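Local coordinates for Cry37AA1 (PDB 4RHZ), which forms a binary complex with Cry23Aa1, has a calcium-binding C2-type fold, and probably acts as one component of a two-part insecticidal toxin, at residues G19-I27 / W41-E52; D88-Q96 / L108-V117. All blocks are in the same frame, centred on the assembly; numbering follows the deposited sequence.

Contact 1 (G19-I27 / W41-E52); sequences GGPEPYGYI and WKQDDWGKSTPE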
loop_
_atom_site.group_PDB
_atom_site.type_symbol
_atom_site.label_atom_id
_atom_site.label_comp_id
_atom_site.label_asym_id
_atom_site.label_seq_id
_atom_site.Cartn_x
_atom_site.Cartn_y
_atom_site.Cartn_z
ATOM N N GLY B 19 4.511 -17.205 -19.211
ATOM C CA GLY B 19 5.451 -16.089 -19.040
ATOM C C GLY B 19 4.722 -14.744 -19.138
ATOM O O GLY B 19 3.570 -14.603 -18.684
ATOM N N GLY B 20 5.367 -13.769 -19.772
ATOM C CA GLY B 20 4.844 -12.407 -19.806
ATOM C C GLY B 20 3.870 -12.149 -20.935
ATOM O O GLY B 20 3.679 -12.974 -21.827
ATOM N N PRO B 21 3.238 -10.981 -20.910
ATOM C CA PRO B 21 2.399 -10.674 -22.057
ATOM C C PRO B 21 3.217 -10.173 -23.280
ATOM O O PRO B 21 4.451 -9.947 -23.176
ATOM C CB PRO B 21 1.420 -9.627 -21.510
ATOM C CG PRO B 21 1.923 -9.225 -20.170
ATOM C CD PRO B 21 3.224 -9.915 -19.900
ATOM N N GLU B 22 2.532 -10.044 -24.422
ATOM C CA GLU B 22 3.134 -9.574 -25.655
ATOM C C GLU B 22 2.477 -8.292 -26.147
ATOM O O GLU B 22 1.776 -8.266 -27.168
ATOM C CB GLU B 22 3.117 -10.689 -26.700
ATOM C CG GLU B 22 4.259 -11.658 -26.392
ATOM C CD GLU B 22 3.813 -13.106 -26.345
ATOM O OE1 GLU B 22 4.090 -13.753 -25.297
ATOM O OE2 GLU B 22 3.192 -13.569 -27.345
ATOM N N PRO B 23 2.684 -7.214 -25.393
ATOM C CA PRO B 23 1.822 -6.050 -25.711
ATOM C C PRO B 23 2.235 -5.397 -27.038
ATOM O O PRO B 23 3.444 -5.292 -27.298
ATOM C CB PRO B 23 2.114 -5.101 -24.549
ATOM C CG PRO B 23 3.494 -5.475 -24.087
ATOM C CD PRO B 23 3.538 -6.981 -24.217
ATOM N N TYR B 24 1.277 -5.014 -27.880
ATOM C CA TYR B 24 1.590 -4.095 -28.952
ATOM C C TYR B 24 0.649 -2.897 -28.888
ATOM O O TYR B 24 -0.468 -3.005 -28.373
ATOM C CB TYR B 24 1.463 -4.741 -30.329
ATOM C CG TYR B 24 0.050 -5.134 -30.730
ATOM C CD1 TYR B 24 -0.739 -4.279 -31.504
ATOM C CD2 TYR B 24 -0.488 -6.387 -30.372
ATOM C CE1 TYR B 24 -2.042 -4.638 -31.902
ATOM C CE2 TYR B 24 -1.790 -6.763 -30.768
ATOM C CZ TYR B 24 -2.566 -5.888 -31.511
ATOM O OH TYR B 24 -3.867 -6.256 -31.899
ATOM N N GLY B 25 1.096 -1.766 -29.435
ATOM C CA GLY B 25 0.271 -0.557 -29.624
ATOM C C GLY B 25 1.132 0.617 -29.209
ATOM O O GLY B 25 2.290 0.694 -29.628
ATOM N N TYR B 26 0.618 1.494 -28.332
ATOM C CA TYR B 26 1.384 2.639 -27.867
ATOM C C TYR B 26 0.862 3.071 -26.504
ATOM O O TYR B 26 -0.265 2.755 -26.150
ATOM C CB TYR B 26 1.287 3.828 -28.908
ATOM C CG TYR B 26 -0.126 4.385 -29.089
ATOM C CD1 TYR B 26 -0.673 5.304 -28.152
ATOM C CD2 TYR B 26 -0.931 3.975 -30.150
ATOM C CE1 TYR B 26 -1.974 5.796 -28.292
ATOM C CE2 TYR B 26 -2.260 4.511 -30.327
ATOM C CZ TYR B 26 -2.754 5.382 -29.366
ATOM O OH TYR B 26 -4.022 5.897 -29.465
ATOM N N ILE B 27 1.673 3.833 -25.778
ATOM C CA ILE B 27 1.245 4.595 -24.625
ATOM C C ILE B 27 1.836 6.013 -24.787
ATOM O O ILE B 27 3.022 6.206 -25.206
ATOM C CB ILE B 27 1.719 3.956 -23.277
ATOM C CG1 ILE B 27 1.094 2.541 -23.099
ATOM C CG2 ILE B 27 1.393 4.858 -22.033
ATOM C CD1 ILE B 27 1.939 1.632 -22.172
ATOM N N TRP B 41 6.068 4.712 -25.024
ATOM C CA TRP B 41 6.246 3.344 -25.396
ATOM C C TRP B 41 5.455 3.075 -26.646
ATOM O O TRP B 41 4.314 3.512 -26.769
ATOM C CB TRP B 41 5.743 2.395 -24.287
ATOM C CG TRP B 41 5.722 0.958 -24.691
ATOM C CD1 TRP B 41 6.761 0.073 -24.590
ATOM C CD2 TRP B 41 4.623 0.227 -25.274
ATOM N NE1 TRP B 41 6.389 -1.163 -25.096
ATOM C CE2 TRP B 41 5.076 -1.110 -25.483
ATOM C CE3 TRP B 41 3.296 0.565 -25.623
ATOM C CZ2 TRP B 41 4.258 -2.107 -26.046
ATOM C CZ3 TRP B 41 2.467 -0.407 -26.143
ATOM C CH2 TRP B 41 2.963 -1.759 -26.369
ATOM N N LYS B 42 6.034 2.265 -27.528
ATOM C CA LYS B 42 5.449 1.927 -28.834
ATOM C C LYS B 42 5.965 0.543 -29.285
ATOM O O LYS B 42 7.172 0.257 -29.198
ATOM C CB LYS B 42 5.869 2.984 -29.867
ATOM C CG LYS B 42 5.112 2.915 -31.196
ATOM C CD LYS B 42 5.697 3.961 -32.168
ATOM C CE LYS B 42 5.130 3.754 -33.593
ATOM N NZ LYS B 42 3.787 4.429 -33.759
ATOM N N GLN B 43 5.074 -0.325 -29.736
ATOM C CA GLN B 43 5.509 -1.582 -30.315
ATOM C C GLN B 43 4.468 -1.936 -31.337
ATOM O O GLN B 43 3.277 -2.046 -30.997
ATOM C CB GLN B 43 5.625 -2.699 -29.245
ATOM C CG GLN B 43 5.792 -4.149 -29.816
ATOM C CD GLN B 43 7.044 -4.269 -30.682
ATOM O OE1 GLN B 43 8.180 -4.117 -30.193
ATOM N NE2 GLN B 43 6.847 -4.527 -31.981
ATOM N N ASP B 44 4.905 -2.094 -32.595
ATOM C CA ASP B 44 4.009 -2.497 -33.669
ATOM C C ASP B 44 3.603 -3.938 -33.544
ATOM O O ASP B 44 4.343 -4.767 -33.009
ATOM C CB ASP B 44 4.626 -2.256 -35.030
ATOM C CG ASP B 44 4.870 -0.799 -35.299
ATOM O OD1 ASP B 44 5.827 -0.562 -36.037
ATOM O OD2 ASP B 44 4.147 0.091 -34.766
ATOM N N ASP B 45 2.399 -4.201 -34.032
ATOM C CA ASP B 45 1.791 -5.517 -34.006
ATOM C C ASP B 45 2.531 -6.435 -34.949
ATOM O O ASP B 45 2.339 -6.351 -36.201
ATOM C CB ASP B 45 0.327 -5.424 -34.469
ATOM C CG ASP B 45 -0.334 -6.787 -34.644
ATOM O OD1 ASP B 45 0.295 -7.832 -34.325
ATOM O OD2 ASP B 45 -1.505 -6.805 -35.116
ATOM N N TRP B 46 3.341 -7.312 -34.366
ATOM C CA TRP B 46 3.965 -8.395 -35.136
ATOM C C TRP B 46 3.306 -9.746 -34.861
ATOM O O TRP B 46 3.943 -10.787 -35.078
ATOM C CB TRP B 46 5.477 -8.524 -34.851
ATOM C CG TRP B 46 6.259 -7.307 -35.126
ATOM C CD1 TRP B 46 5.917 -6.278 -35.969
ATOM C CD2 TRP B 46 7.533 -6.972 -34.576
ATOM N NE1 TRP B 46 6.895 -5.301 -35.945
ATOM C CE2 TRP B 46 7.900 -5.710 -35.103
ATOM C CE3 TRP B 46 8.395 -7.603 -33.663
ATOM C CZ2 TRP B 46 9.114 -5.080 -34.767
ATOM C CZ3 TRP B 46 9.589 -6.966 -33.315
ATOM C CH2 TRP B 46 9.933 -5.717 -33.865
ATOM N N GLY B 47 2.057 -9.753 -34.384
ATOM C CA GLY B 47 1.435 -11.032 -33.946
ATOM C C GLY B 47 2.428 -11.938 -33.175
ATOM O O GLY B 47 3.181 -11.464 -32.293
ATOM N N LYS B 48 2.461 -13.227 -33.525
ATOM C CA LYS B 48 3.354 -14.241 -32.879
ATOM C C LYS B 48 4.831 -13.828 -32.624
ATOM O O LYS B 48 5.477 -14.346 -31.712
ATOM C CB LYS B 48 3.274 -15.615 -33.617
ATOM C CG LYS B 48 2.858 -15.563 -35.127
ATOM C CD LYS B 48 4.037 -15.158 -36.054
ATOM C CE LYS B 48 3.564 -14.679 -37.435
ATOM N NZ LYS B 48 2.992 -15.799 -38.263
ATOM N N SER B 49 5.340 -12.884 -33.416
ATOM C CA SER B 49 6.686 -12.358 -33.235
ATOM C C SER B 49 6.746 -11.149 -32.267
ATOM O O SER B 49 7.848 -10.620 -31.986
ATOM C CB SER B 49 7.274 -11.945 -34.607
ATOM O OG SER B 49 7.618 -13.075 -35.415
ATOM N N THR B 50 5.588 -10.683 -31.790
ATOM C CA THR B 50 5.574 -9.518 -30.894
ATOM C C THR B 50 6.385 -9.868 -29.644
ATOM O O THR B 50 6.233 -10.953 -29.092
ATOM C CB THR B 50 4.134 -9.027 -30.566
ATOM O OG1 THR B 50 3.436 -8.701 -31.784
ATOM C CG2 THR B 50 4.155 -7.806 -29.648
ATOM N N PRO B 51 7.294 -8.981 -29.238
ATOM C CA PRO B 51 8.106 -9.271 -28.051
ATOM C C PRO B 51 7.352 -9.399 -26.706
ATOM O O PRO B 51 6.306 -8.742 -26.463
ATOM C CB PRO B 51 9.091 -8.097 -27.977
ATOM C CG PRO B 51 8.900 -7.281 -29.219
ATOM C CD PRO B 51 7.664 -7.717 -29.909
ATOM N N GLU B 52 7.901 -10.274 -25.857
ATOM C CA GLU B 52 7.466 -10.446 -24.494
ATOM C C GLU B 52 7.918 -9.201 -23.750
ATOM O O GLU B 52 9.059 -8.756 -23.892
ATOM C CB GLU B 52 8.076 -11.718 -23.861
ATOM C CG GLU B 52 7.593 -11.985 -22.399
ATOM C CD GLU B 52 8.146 -13.311 -21.752
ATOM O OE1 GLU B 52 8.505 -13.269 -20.546
ATOM O OE2 GLU B 52 8.188 -14.379 -22.419
HETATM O O HOH W 1 6.036 -5.865 -26.831
HETATM O O HOH W 2 1.963 0.983 -32.655
#
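The W41 indole turns its edge to the backbone of P23-I27. P23 CB meets W41 CH2 at 3.9 Å, the two side chains crossing at about a right angle. On the same benzene ring, I27 CD1 touches W41 CE3. CG of W41 is anti to the backbone N (chi1 172°), which brings the six-membered ring alongside G25, approached by CZ3 and CH2. The Y24 ring stacks on the D45 carboxylate. Both side chains point the same way and their planes are 20° apart. D45 CB makes a CH-pi contact, 3.7 Å from the Y24 ring centroid. D45 OD1 also accepts from G47 N at 2.6 Å, an Asx turn that fixes the carboxylate. The Y24 hydroxyl probably hydrogen-bonds to D88. T50 CG2 packs against the carbonyls of E22 and P23, while its OG1 bonds to G47 O. A water bridges P23 O and P51 O. Extended E52 receives a weak bond from G20 N at OE1 (3.3 Å). The backbones pair through G25 N to Q43 O (2.7 Å) and I27 N to W41 O (2.8 Å). This is the open end of an antiparallel beta hairpin, at the edge of one sheet of a C2-type beta sandwich.

Contact 2 (D88-Q96 / L108-V117); sequences DDILAYPSQ and LDGDEKGSYV. With CA (calcium ion), chain D.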
loop_
_atom_site.group_PDB
_atom_site.type_symbol
_atom_site.label_atom_id
_atom_site.label_comp_id
_atom_site.label_asym_id
_atom_site.label_seq_id
_atom_site.Cartn_x
_atom_site.Cartn_y
_atom_site.Cartn_z
ATOM N N ASP B 88 -8.564 -9.449 -30.157
ATOM C CA ASP B 88 -7.410 -9.165 -29.312
ATOM C C ASP B 88 -7.813 -8.868 -27.874
ATOM O O ASP B 88 -8.881 -8.312 -27.632
ATOM C CB ASP B 88 -6.606 -7.991 -29.889
ATOM C CG ASP B 88 -6.279 -8.183 -31.346
ATOM O OD1 ASP B 88 -5.077 -8.398 -31.684
ATOM O OD2 ASP B 88 -7.254 -8.120 -32.145
ATOM N N ASP B 89 -6.974 -9.314 -26.945
ATOM C CA ASP B 89 -6.985 -8.860 -25.575
ATOM C C ASP B 89 -6.732 -7.342 -25.539
ATOM O O ASP B 89 -5.838 -6.847 -26.255
ATOM C CB ASP B 89 -5.861 -9.560 -24.788
ATOM C CG ASP B 89 -6.260 -10.969 -24.299
ATOM O OD1 ASP B 89 -7.352 -11.446 -24.658
ATOM O OD2 ASP B 89 -5.489 -11.601 -23.532
ATOM N N ILE B 90 -7.501 -6.608 -24.731
ATOM C CA ILE B 90 -7.200 -5.204 -24.558
ATOM C C ILE B 90 -6.679 -4.983 -23.171
ATOM O O ILE B 90 -7.344 -5.387 -22.219
ATOM C CB ILE B 90 -8.451 -4.324 -24.921
ATOM C CG1 ILE B 90 -8.724 -4.452 -26.442
ATOM C CG2 ILE B 90 -8.204 -2.905 -24.594
ATOM C CD1 ILE B 90 -10.059 -4.675 -26.732
ATOM N N LEU B 91 -5.495 -4.372 -23.057
ATOM C CA LEU B 91 -4.858 -3.987 -21.813
ATOM C C LEU B 91 -5.096 -2.490 -21.507
ATOM O O LEU B 91 -4.957 -2.081 -20.313
ATOM C CB LEU B 91 -3.335 -4.209 -21.877
ATOM C CG LEU B 91 -2.723 -5.632 -21.699
ATOM C CD1 LEU B 91 -3.371 -6.583 -22.683
ATOM C CD2 LEU B 91 -1.179 -5.713 -21.836
ATOM N N ALA B 92 -5.434 -1.679 -22.544
ATOM C CA ALA B 92 -5.731 -0.235 -22.344
ATOM C C ALA B 92 -6.473 0.313 -23.574
ATOM O O ALA B 92 -6.155 -0.087 -24.701
ATOM C CB ALA B 92 -4.476 0.585 -22.082
ATOM N N TYR B 93 -7.456 1.175 -23.326
ATOM C CA TYR B 93 -8.224 1.811 -24.362
ATOM C C TYR B 93 -7.837 3.274 -24.419
ATOM O O TYR B 93 -7.639 3.909 -23.380
ATOM C CB TYR B 93 -9.704 1.746 -24.071
ATOM C CG TYR B 93 -10.389 0.380 -24.057
ATOM C CD1 TYR B 93 -10.436 -0.391 -22.899
ATOM C CD2 TYR B 93 -11.070 -0.076 -25.174
ATOM C CE1 TYR B 93 -11.129 -1.631 -22.850
ATOM C CE2 TYR B 93 -11.768 -1.275 -25.143
ATOM C CZ TYR B 93 -11.810 -2.049 -23.946
ATOM O OH TYR B 93 -12.506 -3.271 -23.922
ATOM N N PRO B 94 -7.709 3.816 -25.637
ATOM C CA PRO B 94 -7.163 5.157 -25.679
ATOM C C PRO B 94 -8.181 6.224 -25.301
ATOM O O PRO B 94 -7.795 7.324 -25.083
ATOM C CB PRO B 94 -6.670 5.328 -27.143
ATOM C CG PRO B 94 -7.603 4.433 -28.002
ATOM C CD PRO B 94 -7.781 3.177 -26.979
ATOM N N SER B 95 -9.450 5.927 -25.146
ATOM C CA SER B 95 -10.291 6.970 -24.671
ATOM C C SER B 95 -10.042 7.251 -23.173
ATOM O O SER B 95 -10.555 8.231 -22.622
ATOM C CB SER B 95 -11.764 6.626 -24.913
ATOM O OG SER B 95 -12.037 5.423 -24.199
ATOM N N GLN B 96 -9.270 6.424 -22.487
ATOM C CA GLN B 96 -9.175 6.620 -21.045
ATOM C C GLN B 96 -7.866 7.297 -20.701
ATOM O O GLN B 96 -6.803 6.654 -20.824
ATOM C CB GLN B 96 -9.265 5.260 -20.292
ATOM C CG GLN B 96 -8.905 5.426 -18.791
ATOM C CD GLN B 96 -8.784 4.092 -18.034
ATOM O OE1 GLN B 96 -7.912 3.259 -18.312
ATOM N NE2 GLN B 96 -9.663 3.898 -17.088
ATOM N N LEU B 108 -4.122 2.172 -16.298
ATOM C CA LEU B 108 -5.012 2.163 -17.418
ATOM C C LEU B 108 -5.683 0.800 -17.460
ATOM O O LEU B 108 -4.951 -0.197 -17.441
ATOM C CB LEU B 108 -4.197 2.383 -18.710
ATOM C CG LEU B 108 -3.224 3.563 -18.704
ATOM C CD1 LEU B 108 -2.623 3.753 -20.129
ATOM C CD2 LEU B 108 -3.967 4.805 -18.269
ATOM N N ASP B 109 -7.032 0.754 -17.524
ATOM C CA ASP B 109 -7.770 -0.505 -17.460
ATOM C C ASP B 109 -8.028 -1.143 -18.795
ATOM O O ASP B 109 -8.285 -0.461 -19.807
ATOM C CB ASP B 109 -9.145 -0.363 -16.688
ATOM C CG ASP B 109 -8.959 0.280 -15.349
ATOM O OD1 ASP B 109 -9.411 1.466 -15.128
ATOM O OD2 ASP B 109 -8.251 -0.365 -14.524
ATOM N N GLY B 110 -8.060 -2.475 -18.782
ATOM C CA GLY B 110 -8.274 -3.248 -20.029
ATOM C C GLY B 110 -9.660 -3.827 -20.037
ATOM O O GLY B 110 -10.556 -3.322 -19.360
ATOM N N ASP B 111 -9.856 -4.902 -20.795
ATOM C CA ASP B 111 -11.186 -5.430 -20.967
ATOM C C ASP B 111 -11.500 -6.481 -19.920
ATOM O O ASP B 111 -12.623 -7.063 -19.918
ATOM C CB ASP B 111 -11.437 -5.922 -22.421
ATOM C CG ASP B 111 -10.445 -7.028 -22.850
ATOM O OD1 ASP B 111 -9.570 -7.415 -22.034
ATOM O OD2 ASP B 111 -10.574 -7.522 -23.991
ATOM N N GLU B 112 -10.589 -6.662 -18.983
ATOM C CA GLU B 112 -10.809 -7.627 -17.869
ATOM C C GLU B 112 -10.037 -7.111 -16.700
ATOM O O GLU B 112 -9.079 -6.314 -16.914
ATOM C CB GLU B 112 -10.235 -9.041 -18.166
ATOM C CG GLU B 112 -10.796 -9.707 -19.387
ATOM C CD GLU B 112 -10.371 -11.225 -19.480
ATOM O OE1 GLU B 112 -9.845 -11.609 -20.514
ATOM O OE2 GLU B 112 -10.566 -12.018 -18.531
ATOM N N LYS B 113 -10.407 -7.555 -15.487
ATOM C CA LYS B 113 -9.706 -7.034 -14.309
ATOM C C LYS B 113 -8.232 -7.378 -14.260
ATOM O O LYS B 113 -7.483 -6.668 -13.585
ATOM C CB LYS B 113 -10.342 -7.449 -12.973
ATOM C CG LYS B 113 -10.396 -8.947 -12.731
ATOM C CD LYS B 113 -11.192 -9.259 -11.400
ATOM C CE LYS B 113 -11.547 -10.770 -11.321
ATOM N NZ LYS B 113 -12.656 -11.074 -10.336
ATOM N N GLY B 114 -7.828 -8.472 -14.903
ATOM C CA GLY B 114 -6.417 -8.884 -14.863
ATOM C C GLY B 114 -5.600 -8.502 -16.125
ATOM O O GLY B 114 -4.415 -8.870 -16.237
ATOM N N SER B 115 -6.236 -7.747 -17.055
ATOM C CA SER B 115 -5.569 -7.106 -18.190
ATOM C C SER B 115 -5.568 -5.561 -17.992
ATOM O O SER B 115 -6.649 -4.896 -18.020
ATOM C CB SER B 115 -6.305 -7.459 -19.480
ATOM O OG SER B 115 -6.466 -8.858 -19.646
ATOM N N TYR B 116 -4.376 -4.980 -17.797
ATOM C CA TYR B 116 -4.252 -3.553 -17.522
ATOM C C TYR B 116 -2.813 -3.128 -17.608
ATOM O O TYR B 116 -1.956 -3.989 -17.736
ATOM C CB TYR B 116 -4.775 -3.250 -16.119
ATOM C CG TYR B 116 -4.025 -3.887 -14.949
ATOM C CD1 TYR B 116 -3.067 -3.184 -14.225
ATOM C CD2 TYR B 116 -4.373 -5.164 -14.487
ATOM C CE1 TYR B 116 -2.403 -3.796 -13.091
ATOM C CE2 TYR B 116 -3.707 -5.777 -13.347
ATOM C CZ TYR B 116 -2.742 -5.117 -12.707
ATOM O OH TYR B 116 -2.182 -5.701 -11.606
ATOM N N VAL B 117 -2.528 -1.820 -17.461
ATOM C CA VAL B 117 -1.159 -1.321 -17.504
ATOM C C VAL B 117 -0.969 -0.347 -16.376
ATOM O O VAL B 117 -1.953 0.330 -16.031
ATOM C CB VAL B 117 -0.941 -0.542 -18.824
ATOM C CG1 VAL B 117 0.414 0.072 -18.874
ATOM C CG2 VAL B 117 -1.103 -1.462 -20.019
HETATM CA CA CA D . -8.766 -11.278 -22.711
HETATM O O HOH W 3 -8.258 1.981 -20.597
HETATM O O HOH W 4 -7.811 -9.214 -21.767
HETATM O O HOH W 5 -10.237 -10.478 -23.840
HETATM O O HOH W 6 -6.482 -11.941 -21.572
#
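D111 and I90 meet side chain to backbone and backbone to backbone. The D111 carboxylate turns toward the I90 amide, since CG sits between its own backbone N and carbonyl carbon (chi1 59°). Both carboxylate oxygens take weak bonds from I90 N, the shorter at 3.3 Å to OD2. In return D111 N bonds to I90 O at 2.9 Å, from above the carbonyl plane. The Y93 side chain crosses D111 at about a right angle, with ring and carboxylate planes 73° apart. Its OH lies 3.2 Å from D111 CB. I90 CG2 sits over the centre of one Y93 ring face.

At the other end, extended Q96 grips D109 twice. Its OE1 accepts from D109 N at 2.8 Å, on a lone pair. Its NE2 donates to D109 OD1 at 3.1 Å, on the anti side of the carboxylate and tilted out of its plane. The amide and carboxylate planes are 62° apart. R107 holds the other oxygen of D109 in a salt bridge. A92 CB packs on L108 CB, and L91 CB on V117 CG2. L91 and A92 form a classic beta bulge against V79.

Calcium is bound by D89 OD1 at 2.4 Å and E112 OE1 at 2.5 Å, with three waters. Two of those waters donate to D111, one to each carboxylate oxygen, and N14 bonds to D89 OD2 and to S115 OG. D111 is therefore second-shell, linked to the ion through water. The ion probably offsets the negative charge of D89, D111 and E112 and ties the two segments together.

Both contacts are partly buried and reach the sheet that holds strands 26-30, 38-43, 73-81 and 89-100. Contact 1 joins two neighbouring strands within that sheet and the loops beyond them. Contact 2 instead links its edge strand 89-100 to strands 105-110 and 115-125 of the facing sheet. Regular backbone pairing and a buried tryptophan dominate contact 1. Contact 2 mixes apolar packing of L91, A92, L108 and V117 with carboxylates, waters and a metal ion. It also reaches Cry23AA1 through Q96 and D109; no other chain of the assembly touches contact 1. The two meet at Y24 and D88, and in the interior where I27 packs on V117.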